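Local coordinates for D-3-phosphoglycerate dehydrogenase-related protein (Vibrio cholerae, PDB 4S1V) that probably catalyses NAD-dependent oxidation or reduction of a D-2-hydroxyacid such as 3-phosphoglycerate, as a member of the D-isomer-specific 2-hydroxyacid dehydrogenase family, at residues C[109-114]-C[163-168]; C[118-123]-C[257-262]; C[141-146]-C[229-234]; C[174-177]-C[181-184]; C[198-201]-C[205-208]. All blocks are in the same frame, centred on the assembly; numbering follows the deposited sequence.

Interaction 1: C[109-114]-C[163-168]; sequences LCWSLI and AQFGHV
W111 on helix 104-119 faces F165 on helix 157-168, and the CA atoms of W111 and F165, 7.6 Å apart, are the nearest backbone pair of the two segments. Both side chains set out toward the opposing helix, then run antiparallel, each passing the other. The indole is swung away from its own backbone N (chi1 -152°), which carries its benzo half up against the other helix. There the CB of F165 sits over the centre of the six-membered ring of W111, 3.6 Å from the centroid and only 11° off the ring normal, a well-centred CH-pi contact. The phenyl group continues beyond this point toward the root of the tryptophan, where F165 CD2 lies 3.9 Å from W111 CB. The five-membered ring of W111 and the ring of F165 have centroids 5.2 Å apart and planes inclined at 58°, a pairing that is neither stacked nor edge-to-face. At the far corner of the indole, W111 CH2 approaches the backbone of G166, coming within 3.4 Å of G166 N; with no side chain at this position, the ring meets the helix backbone directly. Around this pair, W111 also packs on L150 and I162 and makes an edge-to-face contact with F169, whereas the ring of F165 stacks on F169 of the second subunit. The chemistry is that of apolar and aromatic contact: a methylene covers a tryptophan face, and shape rather than charge joins the two helices through a buried contact beside the subunit interface.

Interaction 2: C[118-123]-C[257-262]; sequences SRHLPS and MRQAAV
H120 and Q259 meet through a close approach of a ring C-H carbon to the amide oxygen, H120 CE1 lying 3.2 Å from Q259 OE1. The oxygen reaches the imidazole obliquely, and the ring and amide planes are 32° apart. The C-H of a ring carbon flanked by two nitrogens is comparatively acidic, so the approach is probably mildly attractive, although it is not a conventional hydrogen bond. The other end of the amide is held by A117, whose carbonyl O accepts a hydrogen bond from Q259 NE2; this probably fixes the rotation of the amide, leaving OE1 on the histidine side.

Van der Waals contact adds little: Q259 CD is 3.7 Å from H120 CE1, and Q259 NE2 passes the backbone of S118 at 4.3 Å from S118 N. An extended chain beyond CG (chi2 -178°) gives the glutamine this reach.

In backbone terms, H120 has positive phi and closes a Schellman motif at the end of one helix while holding the N-cap position of the next. The contact sets the bend between helices 104-119 and 121-129 against the start of strand 259-262, which runs between strands 233-236 and 283-285 in the parallel sheet.

Interaction 3: C[141-146]-C[229-234]; sequences LGRTLS and KPDSLF
R143 reaches across to D231 from the loop that precedes strand 150-153, and its guanidinium does all of the touching. From CB the chain runs nearly straight through CG and then bends about the CG-CD bond (chi3 71°), which lays the flat head across the aspartate. CZ comes first, with R143 CZ 3.3 Å from D231 OD2. On one side of it, R143 NH1 stands 3.2 Å from the same D231 OD2; on the other, R143 NH2 approaches D231 OD2 to 2.9 Å and forms the salt bridge. D231 OD2 stands obliquely above the guanidinium plane, with the carboxylate over one face and offset toward the rim, and the two planes are 80° apart. The attraction is therefore chiefly electrostatic, without the paired, in-plane bonds of an end-on arginine-carboxylate grip.

D231 is presented by a type I beta turn from K229 to S232. In it K229 O receives two donors, S232 N at 3.1 Å and S232 OG at 2.7 Å, the hydroxyl approaching in the carbonyl plane on a lone pair. R148 lies close by and gives a weak hydrogen bond to D231 O.

The bridge lies at the protein surface, where K294 of the second subunit packs on R143. It ties loop 141-146 to the turn leading into strand 233-236, which is flanked in the sheet by strands 205-208 and 259-262.

Interaction 4: C[174-177]-C[181-184]; sequences LVWG and SRQK
W176 and R182 run alongside each other in a common direction, with the indole and guanidinium planes inclined at 33°. The benzo end of the tryptophan reaches over the arginine: W176 CZ3 sits above one face of the guanidinium, offset toward its rim and 3.6 Å from R182 NE. Just before that group, the methylene carbon R182 CD packs 3.6 Å from W176 CE3. A bend at chi3 (-75°) turns the guanidinium to bring its NE edge round to G177.

That edge grips a single oxygen. R182 NE and R182 NH2 both donate to G177 O, at 2.9 and 3.1 Å, and the acceptor lies near the guanidinium plane in each case. NH2 approaches in the carbonyl plane, whereas NE stands above it. Two bonds at the edge and a ring on one face together restrict the rotation of the arginine head. G177 itself adopts backbone angles that call for glycine.

Nearer the backbone, V175 CG1 packs 4.0 Å from S181 O, and S181 OG is hydrogen-bonded to L155 N in the glycine-rich turn. In Rossmann folds the end of the second strand generally borders the adenosine part of the cofactor, and this corner is consistent with that place.

The contact closes the turn from strand 173-176 to helix 179-188, the first half of a beta-alpha-beta unit completed by strand 191-192.

Interaction 5: C[198-201]-C[205-208]; sequences EFFA and VLSL
L206 projects from strand 205-208 toward helix 196-202 and is met by two consecutive phenylalanines, F199 and F200. Its CD1 methyl lies over one face of F200 as a CH-pi contact, with L206 CD1 3.8 Å from the ring centroid of F200 and 21° off the normal. The methyl is offset toward the rim, and its nearest ring atom is F200 CD2, 3.6 Å from L206 CD1. F199 meets the branch point: F199 CE2 is 3.6 Å from L206 CG, an oblique approach, and it also lies 3.7 Å from L206 CD1, which both rings therefore share. The second methyl, L206 CD2, is touched by F199 CE2 at 3.8 Å. Each branch of the leucine thus has an aromatic neighbour.

Side-chain rotation brings both rings to the leucine. F199 has CG opposite the backbone N (chi1 180°), whereas F200 has CG opposite its carbonyl carbon (chi1 -81°), and the two rings descend from successive helix positions onto the same residue.

Beyond this shell, W153 of strand 150-153 packs on both phenylalanines, and V220 and M228 lie against F200. L206 is held in register by backbone hydrogen bonds to L233 and V235 of the adjoining strand.

With carbon meeting carbon throughout, the contact is hydrophobic, sharpened by the CH-pi placement of one methyl; it seals a helix against the sheet of the Rossmann-type domain by dispersion and exclusion of water.

In the fold
All five belong to the probable NAD-binding, Rossmann-type domain, and four of them share its parallel sheet. Strands 205-208, 233-236 and 259-262 lie in succession, bringing interactions 5, 3 and 2 together: L233 O is 2.9 Å from L206 N, and F234 O is 2.8 Å from A261 N, both probable hydrogen bonds. Interaction 4 borders interaction 5, with W176 CB 3.5 Å from F199 CG. Interaction 1 joins helices that pack on the same sheet; it touches interaction 5 through C110 SG and S207 OG, 3.5 Å apart, and interaction 3 where W111 CZ2 lies 3.7 Å from L145 CD1. Interactions 1 to 3 touch the second subunit; interaction 4 neighbours the glycine-rich turn.

Interaction 1: C[109-114]-C[163-168]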
# COMPACT_ATOMS: atom_id res chain seq x y z
N LEU C 109 -20.48 -10.15 -16.95
CA LEU C 109 -19.84 -9.10 -16.15
C LEU C 109 -19.99 -9.35 -14.64
O LEU C 109 -19.02 -9.21 -13.89
CB LEU C 109 -20.37 -7.70 -16.54
CG LEU C 109 -19.78 -6.41 -15.95
CD1 LEU C 109 -20.31 -6.14 -14.54
CD2 LEU C 109 -18.26 -6.38 -15.97
N CYS C 110 -21.19 -9.73 -14.22
CA CYS C 110 -21.44 -10.08 -12.83
C CYS C 110 -20.46 -11.17 -12.40
O CYS C 110 -19.87 -11.08 -11.33
CB CYS C 110 -22.88 -10.57 -12.64
SG CYS C 110 -23.28 -11.00 -10.93
N TRP C 111 -20.26 -12.17 -13.26
CA TRP C 111 -19.34 -13.24 -12.94
C TRP C 111 -17.92 -12.78 -12.84
O TRP C 111 -17.16 -13.21 -11.96
CB TRP C 111 -19.46 -14.39 -13.93
CG TRP C 111 -19.07 -15.68 -13.27
CD1 TRP C 111 -17.96 -16.48 -13.52
CD2 TRP C 111 -19.75 -16.32 -12.14
NE1 TRP C 111 -17.92 -17.56 -12.68
CE2 TRP C 111 -18.97 -17.53 -11.82
CE3 TRP C 111 -20.91 -16.05 -11.40
CZ2 TRP C 111 -19.35 -18.39 -10.80
CZ3 TRP C 111 -21.27 -16.93 -10.38
CH2 TRP C 111 -20.51 -18.07 -10.09
N SER C 112 -17.54 -11.88 -13.74
CA SER C 112 -16.21 -11.28 -13.74
C SER C 112 -15.94 -10.52 -12.44
O SER C 112 -14.81 -10.55 -11.92
CB SER C 112 -16.06 -10.35 -14.94
OG SER C 112 -14.77 -9.77 -14.97
N LEU C 113 -16.96 -9.85 -11.92
CA LEU C 113 -16.86 -9.13 -10.66
C LEU C 113 -16.67 -10.11 -9.52
O LEU C 113 -15.83 -9.91 -8.64
CB LEU C 113 -18.12 -8.28 -10.39
CG LEU C 113 -18.53 -7.12 -11.31
CD1 LEU C 113 -19.33 -6.09 -10.52
CD2 LEU C 113 -17.33 -6.44 -11.96
N ILE C 114 -17.45 -11.18 -9.55
CA ILE C 114 -17.41 -12.21 -8.50
C ILE C 114 -16.02 -12.84 -8.42
O ILE C 114 -15.45 -12.97 -7.33
CB ILE C 114 -18.53 -13.26 -8.71
CG1 ILE C 114 -19.88 -12.64 -8.35
CG2 ILE C 114 -18.27 -14.51 -7.89
CD1 ILE C 114 -21.09 -13.36 -8.92
N ALA C 163 -26.56 -18.75 -11.97
CA ALA C 163 -26.71 -20.10 -11.41
C ALA C 163 -25.96 -21.15 -12.21
O ALA C 163 -25.27 -21.98 -11.63
CB ALA C 163 -28.18 -20.47 -11.30
N GLN C 164 -26.08 -21.11 -13.54
CA GLN C 164 -25.36 -22.05 -14.39
C GLN C 164 -23.86 -21.88 -14.24
O GLN C 164 -23.12 -22.87 -14.25
CB GLN C 164 -25.77 -21.89 -15.86
CG GLN C 164 -27.16 -22.42 -16.17
CD GLN C 164 -27.69 -21.98 -17.52
OE1 GLN C 164 -27.29 -20.95 -18.06
NE2 GLN C 164 -28.61 -22.77 -18.07
N PHE C 165 -23.42 -20.62 -14.09
CA PHE C 165 -22.01 -20.33 -13.85
C PHE C 165 -21.56 -20.95 -12.53
O PHE C 165 -20.58 -21.68 -12.49
CB PHE C 165 -21.69 -18.81 -13.88
CG PHE C 165 -21.99 -18.13 -15.21
CD1 PHE C 165 -22.02 -18.84 -16.42
CD2 PHE C 165 -22.20 -16.75 -15.26
CE1 PHE C 165 -22.28 -18.20 -17.64
CE2 PHE C 165 -22.46 -16.10 -16.47
CZ PHE C 165 -22.51 -16.83 -17.66
N GLY C 166 -22.27 -20.65 -11.44
CA GLY C 166 -21.91 -21.19 -10.12
C GLY C 166 -21.85 -22.71 -10.15
O GLY C 166 -20.92 -23.32 -9.62
N HIS C 167 -22.83 -23.32 -10.80
CA HIS C 167 -22.92 -24.77 -10.86
C HIS C 167 -21.70 -25.39 -11.50
O HIS C 167 -21.12 -26.30 -10.94
CB HIS C 167 -24.21 -25.19 -11.57
CG HIS C 167 -24.37 -26.68 -11.70
ND1 HIS C 167 -24.63 -27.47 -10.65
CD2 HIS C 167 -24.29 -27.52 -12.81
CE1 HIS C 167 -24.71 -28.75 -11.05
NE2 HIS C 167 -24.50 -28.78 -12.38
N VAL C 168 -21.27 -24.87 -12.65
CA VAL C 168 -20.09 -25.42 -13.33
C VAL C 168 -18.80 -25.14 -12.56
O VAL C 168 -17.82 -25.88 -12.66
CB VAL C 168 -20.00 -24.96 -14.81
CG1 VAL C 168 -19.86 -23.45 -14.93
CG2 VAL C 168 -18.86 -25.65 -15.52

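Interaction 2: C[118-123]-C[257-262]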
# COMPACT_ATOMS: atom_id res chain seq x y z
N SER C 118 -13.19 -12.19 -5.52
CA SER C 118 -12.77 -13.39 -4.81
C SER C 118 -11.26 -13.51 -4.78
O SER C 118 -10.68 -13.92 -3.78
CB SER C 118 -13.37 -14.65 -5.43
OG SER C 118 -14.77 -14.69 -5.24
N ARG C 119 -10.61 -13.13 -5.88
CA ARG C 119 -9.17 -13.35 -5.97
C ARG C 119 -8.33 -12.10 -5.78
O ARG C 119 -7.11 -12.15 -5.95
CB ARG C 119 -8.82 -14.10 -7.26
CG ARG C 119 -9.48 -15.48 -7.39
CD ARG C 119 -8.96 -16.50 -6.38
NE ARG C 119 -7.58 -16.91 -6.67
CZ ARG C 119 -7.24 -17.99 -7.36
NH1 ARG C 119 -8.15 -18.83 -7.84
NH2 ARG C 119 -5.95 -18.25 -7.56
N HIS C 120 -8.98 -10.99 -5.39
CA HIS C 120 -8.33 -9.68 -5.19
C HIS C 120 -7.57 -9.23 -6.39
O HIS C 120 -6.50 -8.62 -6.28
CB HIS C 120 -7.43 -9.68 -3.96
CG HIS C 120 -8.15 -10.06 -2.69
ND1 HIS C 120 -9.21 -9.37 -2.23
CD2 HIS C 120 -7.91 -11.09 -1.78
CE1 HIS C 120 -9.63 -9.94 -1.08
NE2 HIS C 120 -8.84 -10.99 -0.81
N LEU C 121 -8.12 -9.52 -7.57
CA LEU C 121 -7.41 -9.33 -8.81
C LEU C 121 -6.97 -7.87 -9.10
O LEU C 121 -5.81 -7.65 -9.46
CB LEU C 121 -8.21 -9.93 -9.97
CG LEU C 121 -7.47 -10.13 -11.28
CD1 LEU C 121 -6.30 -11.10 -11.11
CD2 LEU C 121 -8.45 -10.59 -12.35
N PRO C 122 -7.87 -6.88 -8.92
CA PRO C 122 -7.45 -5.51 -9.26
C PRO C 122 -6.29 -4.98 -8.40
O PRO C 122 -5.38 -4.34 -8.94
CB PRO C 122 -8.72 -4.67 -9.04
CG PRO C 122 -9.85 -5.65 -9.05
CD PRO C 122 -9.28 -6.91 -8.47
N SER C 123 -6.33 -5.25 -7.10
CA SER C 123 -5.27 -4.82 -6.18
C SER C 123 -3.95 -5.51 -6.46
O SER C 123 -2.89 -4.89 -6.40
CB SER C 123 -5.67 -5.06 -4.72
OG SER C 123 -6.94 -4.50 -4.44
N MET C 257 -13.15 -7.96 6.97
CA MET C 257 -13.03 -9.34 6.54
C MET C 257 -14.14 -9.76 5.58
O MET C 257 -14.00 -10.74 4.86
CB MET C 257 -12.93 -10.30 7.74
CG MET C 257 -11.54 -10.91 7.92
SD MET C 257 -10.19 -9.75 8.27
CE MET C 257 -9.49 -9.47 6.64
N ARG C 258 -15.24 -9.00 5.58
CA ARG C 258 -16.30 -9.19 4.60
C ARG C 258 -15.96 -8.47 3.31
O ARG C 258 -15.14 -7.55 3.29
CB ARG C 258 -17.61 -8.62 5.14
CG ARG C 258 -18.27 -9.49 6.19
CD ARG C 258 -19.59 -8.90 6.63
NE ARG C 258 -20.51 -8.73 5.51
CZ ARG C 258 -21.83 -8.67 5.65
NH1 ARG C 258 -22.37 -8.78 6.87
NH2 ARG C 258 -22.61 -8.52 4.59
N GLN C 259 -16.61 -8.88 2.22
CA GLN C 259 -16.37 -8.29 0.92
C GLN C 259 -17.67 -7.92 0.20
O GLN C 259 -18.75 -8.44 0.50
CB GLN C 259 -15.54 -9.23 0.06
CG GLN C 259 -14.05 -9.20 0.36
CD GLN C 259 -13.26 -10.12 -0.54
OE1 GLN C 259 -12.52 -10.97 -0.05
NE2 GLN C 259 -13.41 -9.96 -1.85
N ALA C 260 -17.55 -7.02 -0.77
CA ALA C 260 -18.67 -6.66 -1.62
C ALA C 260 -18.16 -6.36 -3.02
O ALA C 260 -16.99 -6.06 -3.21
CB ALA C 260 -19.44 -5.48 -1.05
N ALA C 261 -19.04 -6.50 -4.00
CA ALA C 261 -18.76 -6.10 -5.37
C ALA C 261 -20.02 -5.44 -5.91
O ALA C 261 -21.10 -6.02 -5.83
CB ALA C 261 -18.37 -7.31 -6.20
N VAL C 262 -19.89 -4.22 -6.43
CA VAL C 262 -21.03 -3.48 -6.97
C VAL C 262 -20.76 -2.90 -8.36
O VAL C 262 -19.63 -2.50 -8.67
CB VAL C 262 -21.54 -2.38 -6.00
CG1 VAL C 262 -22.16 -2.99 -4.76
CG2 VAL C 262 -20.42 -1.41 -5.61

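Interaction 3: C[141-146]-C[229-234]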
# COMPACT_ATOMS: atom_id res chain seq x y z
N LEU C 141 -4.89 -13.71 1.19
CA LEU C 141 -5.20 -14.67 0.13
C LEU C 141 -6.64 -14.55 -0.35
O LEU C 141 -7.56 -14.37 0.45
CB LEU C 141 -4.96 -16.11 0.60
CG LEU C 141 -3.52 -16.60 0.76
CD1 LEU C 141 -3.48 -17.93 1.48
CD2 LEU C 141 -2.83 -16.69 -0.59
N GLY C 142 -6.82 -14.65 -1.67
CA GLY C 142 -8.14 -14.81 -2.26
C GLY C 142 -8.67 -16.23 -2.06
O GLY C 142 -7.99 -17.08 -1.45
N ARG C 143 -9.86 -16.50 -2.59
CA ARG C 143 -10.59 -17.73 -2.30
C ARG C 143 -11.26 -18.30 -3.54
O ARG C 143 -11.76 -17.54 -4.38
CB ARG C 143 -11.66 -17.48 -1.22
CG ARG C 143 -11.10 -17.22 0.17
CD ARG C 143 -12.12 -16.53 1.06
NE ARG C 143 -13.21 -17.43 1.43
CZ ARG C 143 -13.39 -17.95 2.64
NH1 ARG C 143 -12.56 -17.66 3.64
NH2 ARG C 143 -14.42 -18.76 2.86
N THR C 144 -11.28 -19.63 -3.65
CA THR C 144 -11.99 -20.29 -4.74
C THR C 144 -13.50 -20.21 -4.51
O THR C 144 -13.98 -20.09 -3.36
CB THR C 144 -11.58 -21.77 -4.90
OG1 THR C 144 -11.73 -22.46 -3.65
CG2 THR C 144 -10.14 -21.89 -5.36
N LEU C 145 -14.26 -20.29 -5.60
CA LEU C 145 -15.71 -20.34 -5.51
C LEU C 145 -16.21 -21.76 -5.25
O LEU C 145 -17.23 -21.95 -4.61
CB LEU C 145 -16.34 -19.77 -6.77
CG LEU C 145 -16.08 -18.29 -7.09
CD1 LEU C 145 -16.54 -18.00 -8.50
CD2 LEU C 145 -16.79 -17.38 -6.09
N SER C 146 -15.48 -22.73 -5.79
CA SER C 146 -15.78 -24.16 -5.66
C SER C 146 -16.06 -24.53 -4.21
O SER C 146 -15.23 -24.28 -3.34
CB SER C 146 -14.61 -24.99 -6.19
OG SER C 146 -14.92 -26.37 -6.16
N LYS C 229 -22.57 -14.16 6.69
CA LYS C 229 -21.30 -14.71 7.17
C LYS C 229 -20.18 -13.66 7.22
O LYS C 229 -20.14 -12.76 6.37
CB LYS C 229 -20.87 -15.89 6.29
CG LYS C 229 -21.71 -17.14 6.47
CD LYS C 229 -21.23 -18.23 5.51
CE LYS C 229 -22.06 -19.50 5.64
NZ LYS C 229 -21.69 -20.48 4.59
N PRO C 230 -19.28 -13.75 8.21
CA PRO C 230 -18.20 -12.75 8.38
C PRO C 230 -17.14 -12.72 7.26
O PRO C 230 -16.35 -11.77 7.20
CB PRO C 230 -17.57 -13.12 9.72
CG PRO C 230 -17.91 -14.57 9.92
CD PRO C 230 -19.27 -14.76 9.30
N ASP C 231 -17.13 -13.75 6.41
CA ASP C 231 -16.25 -13.79 5.24
C ASP C 231 -17.06 -13.89 3.93
O ASP C 231 -16.56 -14.40 2.93
CB ASP C 231 -15.27 -14.97 5.35
CG ASP C 231 -15.97 -16.33 5.39
OD1 ASP C 231 -17.22 -16.38 5.52
OD2 ASP C 231 -15.28 -17.37 5.30
N SER C 232 -18.30 -13.42 3.95
CA SER C 232 -19.18 -13.51 2.78
C SER C 232 -18.86 -12.45 1.73
O SER C 232 -18.17 -11.46 2.00
CB SER C 232 -20.65 -13.43 3.20
OG SER C 232 -20.94 -12.19 3.84
N LEU C 233 -19.36 -12.67 0.52
CA LEU C 233 -19.26 -11.68 -0.55
C LEU C 233 -20.64 -11.26 -1.06
O LEU C 233 -21.39 -12.08 -1.58
CB LEU C 233 -18.39 -12.20 -1.71
CG LEU C 233 -18.46 -11.39 -3.02
CD1 LEU C 233 -17.81 -10.01 -2.89
CD2 LEU C 233 -17.84 -12.19 -4.15
N PHE C 234 -20.94 -9.98 -0.91
CA PHE C 234 -22.22 -9.44 -1.36
C PHE C 234 -22.07 -8.78 -2.72
O PHE C 234 -21.18 -7.97 -2.94
CB PHE C 234 -22.74 -8.43 -0.34
CG PHE C 234 -24.04 -7.80 -0.72
CD1 PHE C 234 -25.24 -8.44 -0.46
CD2 PHE C 234 -24.07 -6.56 -1.35
CE1 PHE C 234 -26.45 -7.86 -0.80
CE2 PHE C 234 -25.27 -5.97 -1.71
CZ PHE C 234 -26.47 -6.62 -1.43

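Interaction 4: C[174-177]-C[181-184]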
# COMPACT_ATOMS: atom_id res chain seq x y z
N LEU C 174 -28.39 -21.67 -4.01
CA LEU C 174 -29.51 -21.38 -3.10
C LEU C 174 -30.26 -20.16 -3.63
O LEU C 174 -29.66 -19.11 -3.90
CB LEU C 174 -29.00 -21.12 -1.68
CG LEU C 174 -30.04 -20.89 -0.58
CD1 LEU C 174 -30.83 -22.16 -0.27
CD2 LEU C 174 -29.39 -20.34 0.67
N VAL C 175 -31.58 -20.30 -3.78
CA VAL C 175 -32.37 -19.27 -4.45
C VAL C 175 -33.42 -18.66 -3.52
O VAL C 175 -34.12 -19.37 -2.80
CB VAL C 175 -33.01 -19.81 -5.74
CG1 VAL C 175 -33.92 -18.78 -6.39
CG2 VAL C 175 -31.93 -20.26 -6.73
N TRP C 176 -33.51 -17.34 -3.56
CA TRP C 176 -34.58 -16.60 -2.88
C TRP C 176 -35.27 -15.67 -3.84
O TRP C 176 -34.70 -15.25 -4.85
CB TRP C 176 -34.03 -15.86 -1.66
CG TRP C 176 -35.11 -15.13 -0.89
CD1 TRP C 176 -35.22 -13.76 -0.68
CD2 TRP C 176 -36.30 -15.72 -0.27
NE1 TRP C 176 -36.36 -13.47 0.04
CE2 TRP C 176 -37.05 -14.59 0.32
CE3 TRP C 176 -36.80 -17.01 -0.12
CZ2 TRP C 176 -38.25 -14.79 1.01
CZ3 TRP C 176 -38.01 -17.19 0.57
CH2 TRP C 176 -38.71 -16.10 1.12
N GLY C 177 -36.53 -15.36 -3.55
CA GLY C 177 -37.28 -14.35 -4.30
C GLY C 177 -38.75 -14.70 -4.38
O GLY C 177 -39.30 -15.33 -3.47
N SER C 181 -39.62 -17.58 -8.95
CA SER C 181 -38.17 -17.75 -8.94
C SER C 181 -37.80 -19.05 -8.24
O SER C 181 -36.99 -19.82 -8.74
CB SER C 181 -37.46 -16.58 -8.25
OG SER C 181 -37.19 -15.54 -9.17
N ARG C 182 -38.40 -19.27 -7.07
CA ARG C 182 -38.15 -20.46 -6.26
C ARG C 182 -38.68 -21.76 -6.88
O ARG C 182 -38.10 -22.83 -6.68
CB ARG C 182 -38.66 -20.27 -4.83
CG ARG C 182 -37.72 -19.46 -3.95
CD ARG C 182 -38.33 -19.18 -2.59
NE ARG C 182 -39.36 -18.14 -2.62
CZ ARG C 182 -40.49 -18.19 -1.92
NH1 ARG C 182 -40.76 -19.24 -1.14
NH2 ARG C 182 -41.36 -17.19 -2.01
N GLN C 183 -39.78 -21.67 -7.63
CA GLN C 183 -40.29 -22.80 -8.41
C GLN C 183 -39.31 -23.18 -9.52
O GLN C 183 -38.97 -24.36 -9.70
CB GLN C 183 -41.66 -22.49 -9.01
CG GLN C 183 -42.29 -23.65 -9.77
CD GLN C 183 -43.56 -23.26 -10.52
OE1 GLN C 183 -44.29 -22.38 -10.10
NE2 GLN C 183 -43.82 -23.94 -11.62
N LYS C 184 -38.86 -22.18 -10.27
CA LYS C 184 -37.82 -22.36 -11.28
C LYS C 184 -36.58 -23.04 -10.69
O LYS C 184 -36.03 -23.98 -11.28
CB LYS C 184 -37.44 -21.01 -11.90
CG LYS C 184 -36.58 -21.11 -13.15
CD LYS C 184 -37.39 -21.58 -14.34
CE LYS C 184 -36.58 -21.53 -15.62
NZ LYS C 184 -37.32 -22.19 -16.73

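Interaction 5: C[198-201]-C[205-208]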
# COMPACT_ATOMS: atom_id res chain seq x y z
N GLU C 198 -32.92 -17.37 6.26
CA GLU C 198 -32.05 -18.49 5.88
C GLU C 198 -31.12 -18.13 4.70
O GLU C 198 -29.96 -18.53 4.68
CB GLU C 198 -32.88 -19.74 5.54
CG GLU C 198 -32.12 -20.81 4.77
CD GLU C 198 -32.89 -22.10 4.58
OE1 GLU C 198 -33.14 -22.81 5.58
OE2 GLU C 198 -33.24 -22.42 3.43
N PHE C 199 -31.65 -17.37 3.74
CA PHE C 199 -30.91 -16.99 2.55
C PHE C 199 -29.68 -16.16 2.91
O PHE C 199 -28.58 -16.48 2.47
CB PHE C 199 -31.83 -16.24 1.57
CG PHE C 199 -31.15 -15.78 0.29
CD1 PHE C 199 -30.70 -16.71 -0.64
CD2 PHE C 199 -31.00 -14.43 0.02
CE1 PHE C 199 -30.09 -16.28 -1.82
CE2 PHE C 199 -30.40 -13.99 -1.15
CZ PHE C 199 -29.94 -14.92 -2.07
N PHE C 200 -29.85 -15.13 3.73
CA PHE C 200 -28.71 -14.30 4.14
C PHE C 200 -27.74 -15.02 5.07
O PHE C 200 -26.53 -14.77 5.02
CB PHE C 200 -29.16 -12.96 4.73
CG PHE C 200 -29.51 -11.95 3.69
CD1 PHE C 200 -30.75 -11.97 3.06
CD2 PHE C 200 -28.58 -10.99 3.30
CE1 PHE C 200 -31.06 -11.04 2.07
CE2 PHE C 200 -28.89 -10.06 2.32
CZ PHE C 200 -30.13 -10.09 1.70
N ALA C 201 -28.26 -15.93 5.90
CA ALA C 201 -27.42 -16.68 6.82
C ALA C 201 -26.50 -17.69 6.12
O ALA C 201 -25.35 -17.87 6.52
CB ALA C 201 -28.28 -17.39 7.87
N VAL C 205 -21.61 -16.43 -1.25
CA VAL C 205 -21.64 -15.36 -2.23
C VAL C 205 -23.12 -15.10 -2.50
O VAL C 205 -23.87 -16.02 -2.85
CB VAL C 205 -20.91 -15.77 -3.53
CG1 VAL C 205 -21.05 -14.68 -4.59
CG2 VAL C 205 -19.44 -16.06 -3.25
N LEU C 206 -23.53 -13.85 -2.31
CA LEU C 206 -24.93 -13.48 -2.46
C LEU C 206 -25.09 -12.41 -3.54
O LEU C 206 -24.53 -11.31 -3.41
CB LEU C 206 -25.47 -12.98 -1.12
CG LEU C 206 -26.98 -12.83 -0.92
CD1 LEU C 206 -27.30 -12.89 0.58
CD2 LEU C 206 -27.49 -11.52 -1.50
N SER C 207 -25.85 -12.73 -4.59
CA SER C 207 -26.01 -11.84 -5.74
C SER C 207 -27.46 -11.43 -5.97
O SER C 207 -28.35 -12.29 -6.00
CB SER C 207 -25.43 -12.48 -6.99
OG SER C 207 -25.18 -11.52 -8.00
N LEU C 208 -27.69 -10.13 -6.14
CA LEU C 208 -29.03 -9.60 -6.39
C LEU C 208 -29.34 -9.50 -7.87
O LEU C 208 -28.56 -8.89 -8.63
CB LEU C 208 -29.20 -8.22 -5.75
CG LEU C 208 -28.96 -8.06 -4.24
CD1 LEU C 208 -29.27 -6.63 -3.82
CD2 LEU C 208 -29.80 -9.04 -3.43